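Long-range contacts in capsid Protein (Unidentified, PDB 4DMI), which probably builds part of a phage capsid shell, where five copies assemble into a pentamer: residues Pro82-Val88 and Ile162-Asp168; Glu105-Gly109 and Gly145-Gln149. The contacts are given in a common frame with arbitrary orientation. Numbering follows the deposited sequence.

Interaction 1 (Pro82-Val88 and Ile162-Asp168); sequences PGFYKVV and IARQIAD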
ATOM      1  N   PRO B  82     -21.149  17.767   1.935  1.00 11.70           N
ATOM      2  CA  PRO B  82     -20.545  16.995   0.842  1.00 15.33           C
ATOM      3  C   PRO B  82     -19.030  17.114   0.779  1.00 10.54           C
ATOM      4  O   PRO B  82     -18.455  18.169   1.093  1.00 12.71           O
ATOM      5  CB  PRO B  82     -21.174  17.609  -0.416  1.00 11.67           C
ATOM      6  CG  PRO B  82     -22.474  18.187   0.059  1.00 12.99           C
ATOM      7  CD  PRO B  82     -22.143  18.731   1.428  1.00 13.63           C
ATOM      8  N   GLY B  83     -18.384  16.027   0.379  1.00 10.27           N
ATOM      9  CA  GLY B  83     -16.944  16.021   0.214  1.00 10.78           C
ATOM     10  C   GLY B  83     -16.356  14.641   0.403  1.00 10.87           C
ATOM     11  O   GLY B  83     -17.082  13.669   0.648  1.00  9.88           O
ATOM     12  N   PHE B  84     -15.036  14.555   0.288  1.00  8.90           N
ATOM     13  CA  PHE B  84     -14.312  13.306   0.536  1.00  8.33           C
ATOM     14  C   PHE B  84     -13.641  13.385   1.895  1.00  7.92           C
ATOM     15  O   PHE B  84     -12.962  14.367   2.202  1.00  9.39           O
ATOM     16  CB  PHE B  84     -13.239  13.074  -0.537  1.00  8.41           C
ATOM     17  CG  PHE B  84     -13.787  12.792  -1.912  1.00  8.83           C
ATOM     18  CD1 PHE B  84     -14.176  13.831  -2.742  1.00  9.48           C
ATOM     19  CD2 PHE B  84     -13.868  11.484  -2.388  1.00  8.63           C
ATOM     20  CE1 PHE B  84     -14.680  13.573  -4.023  1.00  9.95           C
ATOM     21  CE2 PHE B  84     -14.364  11.226  -3.661  1.00  9.10           C
ATOM     22  CZ  PHE B  84     -14.766  12.276  -4.478  1.00  9.76           C
ATOM     23  N   TYR B  85     -13.796  12.334   2.689  1.00  7.47           N
ATOM     24  CA  TYR B  85     -13.277  12.300   4.049  1.00  7.55           C
ATOM     25  C   TYR B  85     -12.470  11.048   4.302  1.00  6.65           C
ATOM     26  O   TYR B  85     -12.906   9.945   3.974  1.00  8.72           O
ATOM     27  CB  TYR B  85     -14.433  12.360   5.055  1.00  8.06           C
ATOM     28  CG  TYR B  85     -15.251  13.630   4.976  1.00  7.72           C
ATOM     29  CD1 TYR B  85     -16.306  13.739   4.074  1.00  8.96           C
ATOM     30  CD2 TYR B  85     -14.971  14.715   5.792  1.00  8.31           C
ATOM     31  CE1 TYR B  85     -17.068  14.898   3.992  1.00 11.46           C
ATOM     32  CE2 TYR B  85     -15.728  15.889   5.714  1.00  9.52           C
ATOM     33  CZ  TYR B  85     -16.769  15.965   4.811  1.00  9.65           C
ATOM     34  OH  TYR B  85     -17.536  17.103   4.716  1.00 14.21           O
ATOM     35  N   LYS B  86     -11.294  11.210   4.903  1.00  6.49           N
ATOM     36  CA  LYS B  86     -10.526  10.075   5.397  1.00  6.26           C
ATOM     37  C   LYS B  86     -10.930   9.893   6.849  1.00  7.99           C
ATOM     38  O   LYS B  86     -11.005  10.847   7.604  1.00  6.83           O
ATOM     39  CB  LYS B  86      -9.028  10.356   5.299  1.00  8.39           C
ATOM     40  CG  LYS B  86      -8.169   9.369   6.079  1.00  8.17           C
ATOM     41  CD  LYS B  86      -6.682   9.655   5.867  1.00  9.91           C
ATOM     42  CE  LYS B  86      -5.833   8.572   6.508  1.00 12.30           C
ATOM     43  NZ  LYS B  86      -4.406   8.662   6.112  1.00 14.67           N
ATOM     44  N   VAL B  87     -11.246   8.653   7.244  0.62  6.51           N
ATOM     45  CA  VAL B  87     -11.628   8.370   8.623  0.62  5.50           C
ATOM     46  C   VAL B  87     -10.946   7.091   9.093  0.62  5.16           C
ATOM     47  O   VAL B  87     -11.053   6.039   8.457  0.62  9.74           O
ATOM     48  CB  VAL B  87     -13.175   8.290   8.788  0.62 10.31           C
ATOM     49  CG1 VAL B  87     -13.790   7.299   7.814  0.62 11.23           C
ATOM     50  CG2 VAL B  87     -13.541   7.942  10.215  0.62 14.28           C
ATOM     51  N   VAL B  88     -10.203   7.207  10.187  0.62  5.11           N
ATOM     52  CA  VAL B  88      -9.378   6.117  10.683  0.62  7.02           C
ATOM     53  C   VAL B  88      -9.529   5.996  12.185  0.62  8.54           C
ATOM     54  O   VAL B  88      -9.692   6.984  12.893  0.62  8.73           O
ATOM     55  CB  VAL B  88      -7.893   6.326  10.334  0.62  8.81           C
ATOM     56  CG1 VAL B  88      -7.695   6.336   8.856  0.62 17.75           C
ATOM     57  CG2 VAL B  88      -7.380   7.619  10.906  0.62 11.39           C
ATOM     58  N   ILE B 162      -9.980   9.517  14.172  1.00  7.23           N
ATOM     59  CA  ILE B 162      -9.840  10.849  13.609  1.00  6.13           C
ATOM     60  C   ILE B 162     -10.323  10.840  12.172  1.00  8.23           C
ATOM     61  O   ILE B 162     -10.304   9.807  11.496  1.00  6.75           O
ATOM     62  CB  ILE B 162      -8.373  11.347  13.681  1.00  6.19           C
ATOM     63  CG1 ILE B 162      -7.417  10.349  13.023  1.00  5.84           C
ATOM     64  CG2 ILE B 162      -7.940  11.556  15.125  1.00 11.32           C
ATOM     65  CD1 ILE B 162      -5.952  10.786  13.050  1.00  8.01           C
ATOM     66  N   ALA B 163     -10.755  11.997  11.700  1.00  7.59           N
ATOM     67  CA  ALA B 163     -11.117  12.153  10.307  1.00  6.39           C
ATOM     68  C   ALA B 163     -10.724  13.533   9.836  1.00  6.76           C
ATOM     69  O   ALA B 163     -10.486  14.432  10.640  1.00  9.26           O
ATOM     70  CB  ALA B 163     -12.636  11.935  10.098  1.00  6.50           C
ATOM     71  N   ARG B 164     -10.644  13.706   8.528  1.00  6.83           N
ATOM     72  CA  ARG B 164     -10.532  15.045   7.956  1.00  7.28           C
ATOM     73  C   ARG B 164     -11.068  15.082   6.548  1.00  7.44           C
ATOM     74  O   ARG B 164     -11.160  14.053   5.871  1.00  7.19           O
ATOM     75  CB  ARG B 164      -9.088  15.585   7.997  1.00  7.38           C
ATOM     76  CG  ARG B 164      -8.079  14.821   7.139  1.00  8.38           C
ATOM     77  CD  ARG B 164      -6.891  15.738   6.772  1.00 10.28           C
ATOM     78  NE  ARG B 164      -7.284  16.610   5.665  1.00  7.95           N
ATOM     79  CZ  ARG B 164      -6.445  17.164   4.799  1.00  8.30           C
ATOM     80  NH1 ARG B 164      -5.119  17.013   4.948  1.00  8.29           N
ATOM     81  NH2 ARG B 164      -6.928  17.882   3.793  1.00  9.27           N
ATOM     82  N   GLN B 165     -11.428  16.277   6.114  1.00  7.93           N
ATOM     83  CA  GLN B 165     -11.894  16.457   4.749  1.00  8.21           C
ATOM     84  C   GLN B 165     -10.673  16.527   3.839  1.00  8.28           C
ATOM     85  O   GLN B 165      -9.800  17.393   4.019  1.00  9.37           O
ATOM     86  CB  GLN B 165     -12.754  17.707   4.594  1.00  8.79           C
ATOM     87  CG  GLN B 165     -13.605  17.621   3.320  1.00  9.08           C
ATOM     88  CD  GLN B 165     -14.449  18.843   3.053  1.00 14.64           C
ATOM     89  OE1 GLN B 165     -14.638  19.696   3.921  1.00 19.42           O
ATOM     90  NE2 GLN B 165     -14.955  18.941   1.829  1.00 16.54           N
ATOM     91  N   ILE B 166     -10.628  15.628   2.859  1.00  8.14           N
ATOM     92  CA  ILE B 166      -9.506  15.516   1.933  1.00  8.67           C
ATOM     93  C   ILE B 166      -9.740  16.336   0.661  1.00  8.87           C
ATOM     94  O   ILE B 166      -8.803  16.904   0.089  1.00  9.21           O
ATOM     95  CB  ILE B 166      -9.238  14.021   1.574  1.00  8.13           C
ATOM     96  CG1 ILE B 166      -8.890  13.208   2.827  1.00  9.04           C
ATOM     97  CG2 ILE B 166      -8.138  13.883   0.517  1.00  8.33           C
ATOM     98  CD1 ILE B 166      -7.597  13.655   3.537  1.00  8.23           C
ATOM     99  N   ALA B 167     -10.993  16.408   0.213  1.00  9.38           N
ATOM    100  CA  ALA B 167     -11.307  17.128  -1.016  1.00  9.72           C
ATOM    101  C   ALA B 167     -12.750  17.592  -1.000  1.00 10.02           C
ATOM    102  O   ALA B 167     -13.564  17.051  -0.252  1.00 10.08           O
ATOM    103  CB  ALA B 167     -11.056  16.228  -2.236  1.00 11.36           C
ATOM    104  N   ASP B 168     -13.083  18.591  -1.813  1.00 10.70           N
ATOM    105  CA  ASP B 168     -14.490  18.925  -1.978  1.00 11.07           C
ATOM    106  C   ASP B 168     -15.180  17.893  -2.862  1.00 12.58           C
ATOM    107  O   ASP B 168     -14.539  16.967  -3.369  1.00 12.20           O
ATOM    108  CB  ASP B 168     -14.709  20.386  -2.443  1.00 13.33           C
ATOM    109  CG  ASP B 168     -14.252  20.655  -3.876  1.00 19.41           C
ATOM    110  OD1 ASP B 168     -14.083  19.717  -4.672  1.00 18.25           O
ATOM    111  OD2 ASP B 168     -14.092  21.846  -4.225  1.00 22.01           O
TER
HETATM  112  O   HOH W   1     -16.942  19.363   6.510  1.00 21.95           O

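Interaction 2 (Glu105-Gly109 and Gly145-Gln149); sequences EVTDG and GDTLQ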
ATOM      1  N   GLU B 105     -20.919   4.391  10.463  0.50  6.92           N
ATOM      2  CA  GLU B 105     -21.956   4.216   9.453  0.50  7.24           C
ATOM      3  C   GLU B 105     -22.255   5.488   8.679  0.50 13.13           C
ATOM      4  O   GLU B 105     -22.051   6.605   9.159  0.50  7.66           O
ATOM      5  CB  GLU B 105     -23.243   3.665  10.075  0.50 12.71           C
ATOM      6  CG  GLU B 105     -23.879   4.591  11.094  0.50  8.14           C
ATOM      7  CD  GLU B 105     -24.887   3.881  11.969  0.50 15.58           C
ATOM      8  OE1 GLU B 105     -24.972   2.640  11.862  0.50 15.57           O
ATOM      9  OE2 GLU B 105     -25.591   4.563  12.752  0.50 16.19           O
ATOM     10  N   VAL B 106     -22.760   5.298   7.459  1.00  7.73           N
ATOM     11  CA  VAL B 106     -23.183   6.408   6.619  1.00  8.13           C
ATOM     12  C   VAL B 106     -24.690   6.280   6.419  1.00 12.38           C
ATOM     13  O   VAL B 106     -25.216   5.174   6.327  1.00 10.60           O
ATOM     14  CB  VAL B 106     -22.411   6.451   5.277  1.00 10.24           C
ATOM     15  CG1 VAL B 106     -22.552   5.147   4.502  1.00 10.65           C
ATOM     16  CG2 VAL B 106     -22.862   7.637   4.431  1.00 19.83           C
ATOM     17  N   THR B 107     -25.388   7.411   6.408  1.00 10.82           N
ATOM     18  CA  THR B 107     -26.846   7.413   6.343  1.00 10.68           C
ATOM     19  C   THR B 107     -27.353   8.658   5.644  1.00 15.41           C
ATOM     20  O   THR B 107     -26.678   9.688   5.630  1.00 14.15           O
ATOM     21  CB  THR B 107     -27.467   7.360   7.763  1.00 11.77           C
ATOM     22  OG1 THR B 107     -28.892   7.229   7.672  1.00 14.96           O
ATOM     23  CG2 THR B 107     -27.139   8.627   8.555  1.00 18.02           C
ATOM     24  N   ASP B 108     -28.545   8.557   5.068  1.00 12.47           N
ATOM     25  CA  ASP B 108     -29.253   9.731   4.562  1.00 11.88           C
ATOM     26  C   ASP B 108     -30.575   9.913   5.301  1.00 15.17           C
ATOM     27  O   ASP B 108     -31.407  10.735   4.910  1.00 19.02           O
ATOM     28  CB  ASP B 108     -29.502   9.625   3.054  1.00 14.47           C
ATOM     29  CG  ASP B 108     -30.336   8.399   2.670  1.00 14.33           C
ATOM     30  OD1 ASP B 108     -30.743   7.629   3.568  1.00 16.24           O
ATOM     31  OD2 ASP B 108     -30.570   8.203   1.454  1.00 18.81           O
ATOM     32  N   GLY B 109     -30.759   9.139   6.366  1.00 16.17           N
ATOM     33  CA  GLY B 109     -31.997   9.179   7.128  1.00 22.13           C
ATOM     34  C   GLY B 109     -33.060   8.238   6.596  1.00 25.77           C
ATOM     35  O   GLY B 109     -34.085   8.016   7.247  1.00 31.10           O
ATOM     36  N   GLY B 145     -27.126  15.651   1.809  1.00 15.24           N
ATOM     37  CA  GLY B 145     -28.075  14.884   2.589  1.00 16.91           C
ATOM     38  C   GLY B 145     -27.499  13.670   3.288  1.00 13.45           C
ATOM     39  O   GLY B 145     -28.206  13.020   4.063  1.00 15.91           O
ATOM     40  N   ASP B 146     -26.226  13.371   3.027  1.00 13.70           N
ATOM     41  CA  ASP B 146     -25.553  12.234   3.668  1.00 11.46           C
ATOM     42  C   ASP B 146     -24.861  12.634   4.972  1.00 10.67           C
ATOM     43  O   ASP B 146     -24.328  13.737   5.092  1.00 15.33           O
ATOM     44  CB  ASP B 146     -24.462  11.657   2.766  1.00 14.64           C
ATOM     45  CG  ASP B 146     -24.989  10.979   1.533  1.00 15.47           C
ATOM     46  OD1 ASP B 146     -26.218  10.725   1.418  1.00 15.15           O
ATOM     47  OD2 ASP B 146     -24.140  10.686   0.661  1.00 16.34           O
ATOM     48  N   THR B 147     -24.836  11.714   5.932  1.00 10.08           N
ATOM     49  CA  THR B 147     -24.125  11.923   7.197  1.00 10.33           C
ATOM     50  C   THR B 147     -23.207  10.739   7.459  1.00 10.91           C
ATOM     51  O   THR B 147     -23.618   9.596   7.301  1.00 12.25           O
ATOM     52  CB  THR B 147     -25.114  12.061   8.367  1.00 12.35           C
ATOM     53  OG1 THR B 147     -25.984  13.183   8.139  1.00 16.46           O
ATOM     54  CG2 THR B 147     -24.386  12.235   9.699  1.00 16.21           C
ATOM     55  N   LEU B 148     -21.964  11.017   7.842  1.00  8.63           N
ATOM     56  CA  LEU B 148     -21.020  10.003   8.298  1.00  8.85           C
ATOM     57  C   LEU B 148     -20.984  10.120   9.813  1.00 12.29           C
ATOM     58  O   LEU B 148     -20.791  11.222  10.347  1.00 10.71           O
ATOM     59  CB  LEU B 148     -19.635  10.270   7.718  1.00  9.96           C
ATOM     60  CG  LEU B 148     -18.466   9.425   8.226  1.00  9.47           C
ATOM     61  CD1 LEU B 148     -18.622   7.965   7.813  1.00 11.83           C
ATOM     62  CD2 LEU B 148     -17.171  10.019   7.704  1.00 11.43           C
ATOM     63  N   GLN B 149     -21.180   9.006  10.513  1.00  9.67           N
ATOM     64  CA  GLN B 149     -21.295   9.051  11.972  1.00  9.81           C
ATOM     65  C   GLN B 149     -20.661   7.861  12.687  1.00  9.46           C
ATOM     66  O   GLN B 149     -20.440   6.798  12.104  1.00  9.56           O
ATOM     67  CB  GLN B 149     -22.775   9.194  12.376  1.00 10.11           C
ATOM     68  CG  GLN B 149     -23.616   7.965  12.026  1.00 10.74           C
ATOM     69  CD  GLN B 149     -25.119   8.185  12.178  1.00 15.49           C
ATOM     70  OE1 GLN B 149     -25.604   9.318  12.191  1.00 15.88           O
ATOM     71  NE2 GLN B 149     -25.860   7.090  12.308  1.00 19.54           N
TER
HETATM   72  O   HOH W   2     -28.184  12.569   6.863  1.00 23.07           O
HETATM   73  O   HOH W   3     -30.994  13.199   4.108  1.00 30.01           O

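Interaction 1 (Pro82-Val88 and Ile162-Asp168)
This is an antiparallel strand pair inside the large sheet of the subunit, joining the start of strand 83-95 to the end of strand 158-167. The contact is largely buried. At one end Val88 and Ile162 exchange two backbone bonds, Val88 N to Ile162 O and Ile162 N to Val88 O, both 2.9 Å. Lys86 and Arg164 form the next hydrogen-bonded pair. The register then slips by one residue. Phe84 O accepts from Ile166 N at 2.7 Å and only weakly from Ala167 N at 3.5 Å, while Phe84 N donates to Ala167 O at 2.9 Å. Tyr85, Val87, Ala163 and Gln165 share one face. There Gln165 CG lies over the Tyr85 ring, 4.0 Å from its centroid, in a CH-pi contact. Gln165 NE2 also bonds Ala167 O at 3.1 Å. A CB on Gly83 would clash with that amide. On the other face, Phe84 CD1 meets Ala167 CB at 4.0 Å, and Leu57 of a second subunit packs on both residues. The guanidinium of Arg164 bonds Gln165 O, and also Gln58, Ala60 and Ile174. Two residues, Ile166 and Ala167, thus face the single residue Phe84, which defines a classic beta bulge.

Interaction 2 (Glu105-Gly109 and Gly145-Gln149)
Glu105 and Gln149 are a cross-strand pair whose side chains match. Both have chi1 near +60° (p) and chi2 t, so the two chains run out alongside each other and their ends meet. Gln149 NE2 donates to Glu105 OE2 at 2.6 Å, and the same carboxylate oxygen forms a salt bridge with Arg151. Thr107 and Thr147 lie on the same face but differ in rotamer. Thr107 is t, and its OG1 accepts from Gly109 N at 3.0 Å, an ST turn that ends the strand; OG1 also bonds Thr111 and Thr112. Thr147 is m, and its OG1 is hydrogen-bonded, at 2.6 Å, to a water that donates to Gly145 O at 2.8 Å. Val106 (p) and Leu148 (chi1 t, chi2 p) point to the opposite face. The backbones bond antiparallel: Glu105 N to Gln149 O is 3.0 Å and Thr147 N to Thr107 O is 2.8 Å. Asp108 and Asp146 turn their carboxylates to the backbone of their own loops, at Ile110 and Thr111 and at Val143. Val106 and Leu148 both pack on Leu142 of strand 133-142. Strand 112-121 pairs with strand 102-107, strand 74-77 pairs with strand 147-152, and Leu63 of a second subunit touches Val106.

Overall arrangement
Both interactions are antiparallel pairings within one mixed sheet. Their centres are about 14 Å apart, and their nearest atoms about 4 Å apart without touching. Interaction 2 is nested along the chain inside the loop closed by interaction 1. Strand 83-95 is followed by strand 102-107, and strand 147-152 by strand 158-167, so each strand of one pair has a chain neighbour in the other. Strand 133-142 connects them in space: it pairs with strand 83-95, and its Leu142 touches Tyr85 of interaction 1 and Val106 and Leu148 of interaction 2. Both contacts also meet the second subunit, so the sheet contributes directly to the pentamer.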